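Side-chain contact in sugar ABC transporter substrate-binding protein (Treponema pallidum subsp. pallidum, PDB 5U2P), which probably serves as a periplasmic ligand-binding protein of an ABC transporter, perhaps one for sugars, although its natural ligand has not been established: residues A[115-118]-A[119-122]. Residues are numbered along the deposited sequence; the frame is centred on the assembly and turned at random.
Sequences PDLL and IPPT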
ATOM      1  N   PRO A 115      -6.165 -10.778 -16.125  1.00 29.88           N
ATOM      2  CA  PRO A 115      -4.737 -10.723 -16.486  1.00 28.35           C
ATOM      3  C   PRO A 115      -4.184  -9.326 -16.775  1.00 27.90           C
ATOM      4  O   PRO A 115      -2.964  -9.146 -16.802  1.00 31.90           O
ATOM      5  CB  PRO A 115      -4.668 -11.588 -17.752  1.00 34.54           C
ATOM      6  CG  PRO A 115      -5.820 -12.505 -17.642  1.00 37.14           C
ATOM      7  CD  PRO A 115      -6.903 -11.732 -16.968  1.00 26.17           C
ATOM      8  N   ASP A 116      -5.060  -8.357 -16.999  1.00 24.67           N
ATOM      9  CA  ASP A 116      -4.643  -6.992 -17.306  1.00 25.06           C
ATOM     10  C   ASP A 116      -4.386  -6.176 -16.030  1.00 24.52           C
ATOM     11  O   ASP A 116      -3.812  -5.089 -16.079  1.00 25.93           O
ATOM     12  CB  ASP A 116      -5.697  -6.294 -18.156  1.00 27.19           C
ATOM     13  CG  ASP A 116      -5.817  -6.877 -19.552  1.00 56.19           C
ATOM     14  OD1 ASP A 116      -4.797  -7.360 -20.095  1.00 42.53           O
ATOM     15  OD2 ASP A 116      -6.938  -6.832 -20.105  1.00 37.33           O
ATOM     16  N   LEU A 117      -4.798  -6.699 -14.883  1.00 24.45           N
ATOM     17  CA  LEU A 117      -4.523  -6.023 -13.619  1.00 24.92           C
ATOM     18  C   LEU A 117      -3.039  -6.043 -13.267  1.00 24.58           C
ATOM     19  O   LEU A 117      -2.365  -7.055 -13.457  1.00 25.89           O
ATOM     20  CB  LEU A 117      -5.301  -6.678 -12.485  1.00 20.26           C
ATOM     21  CG  LEU A 117      -6.823  -6.558 -12.557  1.00 20.09           C
ATOM     22  CD1 LEU A 117      -7.439  -7.460 -11.512  1.00 28.22           C
ATOM     23  CD2 LEU A 117      -7.251  -5.122 -12.367  1.00 21.28           C
ATOM     24  N   LEU A 118      -2.545  -4.944 -12.700  1.00 22.29           N
ATOM     25  CA  LEU A 118      -1.159  -4.886 -12.274  1.00 22.32           C
ATOM     26  C   LEU A 118      -0.947  -5.703 -11.003  1.00 22.07           C
ATOM     27  O   LEU A 118      -0.009  -6.502 -10.917  1.00 25.92           O
ATOM     28  CB  LEU A 118      -0.732  -3.434 -12.059  1.00 22.96           C
ATOM     29  CG  LEU A 118      -0.752  -2.579 -13.334  1.00 27.29           C
ATOM     30  CD1 LEU A 118      -0.522  -1.105 -13.045  1.00 32.82           C
ATOM     31  CD2 LEU A 118       0.261  -3.073 -14.351  1.00 38.42           C
ATOM     32  N   ILE A 119      -1.803  -5.470 -10.012  1.00 22.96           N
ATOM     33  CA  ILE A 119      -1.725  -6.139  -8.712  1.00 23.84           C
ATOM     34  C   ILE A 119      -3.130  -6.634  -8.346  1.00 21.61           C
ATOM     35  O   ILE A 119      -3.886  -5.920  -7.673  1.00 22.46           O
ATOM     36  CB  ILE A 119      -1.205  -5.204  -7.590  1.00 20.21           C
ATOM     37  CG1 ILE A 119       0.018  -4.404  -8.036  1.00 26.04           C
ATOM     38  CG2 ILE A 119      -0.904  -6.031  -6.335  1.00 22.98           C
ATOM     39  CD1 ILE A 119       0.387  -3.274  -7.075  1.00 21.10           C
ATOM     40  N   PRO A 120      -3.512  -7.819  -8.840  1.00 22.51           N
ATOM     41  CA  PRO A 120      -4.903  -8.230  -8.610  1.00 23.05           C
ATOM     42  C   PRO A 120      -5.239  -8.266  -7.118  1.00 21.97           C
ATOM     43  O   PRO A 120      -4.486  -8.851  -6.336  1.00 26.04           O
ATOM     44  CB  PRO A 120      -4.972  -9.631  -9.234  1.00 27.17           C
ATOM     45  CG  PRO A 120      -3.834  -9.706 -10.176  1.00 31.11           C
ATOM     46  CD  PRO A 120      -2.762  -8.798  -9.646  1.00 23.77           C
ATOM     47  N   PRO A 121      -6.335  -7.611  -6.716  1.00 20.67           N
ATOM     48  CA  PRO A 121      -6.807  -7.760  -5.339  1.00 24.69           C
ATOM     49  C   PRO A 121      -7.158  -9.199  -5.034  1.00 22.20           C
ATOM     50  O   PRO A 121      -7.721  -9.889  -5.895  1.00 23.02           O
ATOM     51  CB  PRO A 121      -8.060  -6.889  -5.289  1.00 22.34           C
ATOM     52  CG  PRO A 121      -7.990  -6.032  -6.511  1.00 22.54           C
ATOM     53  CD  PRO A 121      -7.249  -6.786  -7.515  1.00 20.58           C
ATOM     54  N   THR A 122      -6.852  -9.654  -3.820  1.00 26.18           N
ATOM     55  CA  THR A 122      -7.193 -11.013  -3.435  1.00 27.76           C
ATOM     56  C   THR A 122      -7.725 -11.097  -2.011  1.00 27.41           C
ATOM     57  O   THR A 122      -7.292 -10.345  -1.123  1.00 22.19           O
ATOM     58  CB  THR A 122      -5.979 -11.949  -3.539  1.00 33.94           C
ATOM     59  OG1 THR A 122      -4.913 -11.433  -2.733  1.00 30.02           O
ATOM     60  CG2 THR A 122      -5.510 -12.070  -4.991  1.00 32.13           C
TER
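One face of the Pro120 ring is roofed by Leu117, whose CB stands almost over the ring centre, 4.1 Å from Pro120 CG. Leu117 CD1 lies on the same side of the ring but beyond its outline, past the CA-CB bond, 3.9 Å from Pro120 CA. At the CD edge the neighbour is a carbonyl: Leu118 O sits 3.8 Å from Pro120 CD. The next ring is met differently, for Leu117 CD1 comes mainly edge-on to Pro121, 4.1 Å from its CD, and so bridges the two prolines. With Leu117 CG anti to the carbonyl carbon (chi1 -66°), the side chain runs past Pro120 in the opposite sense. The principle illustrated is a beta turn closed by apolar packing: Leu117 and Pro120 bring their CA atoms within 5.5 Å, and the backbone angles of Leu118 and Ile119 approximate type VIII. Proline at the fourth position has no N-H to offer Leu117 O, after which Pro120 and Pro121 run on in a polyproline II conformation. The turn belongs to the long loop between helix 101-104 and strand 131-132, an outermost strand of the five-stranded sheet; Leu117 and Pro121 both touch Pro132 there. At the corner itself, Leu118 CB and Ile119 CG1 graze at 4.2 Å before the Leu118 side chain veers off from the turn, while Ile119 packs on Cys135 and the Leu118 backbone hydrogen-bonds to Ala346.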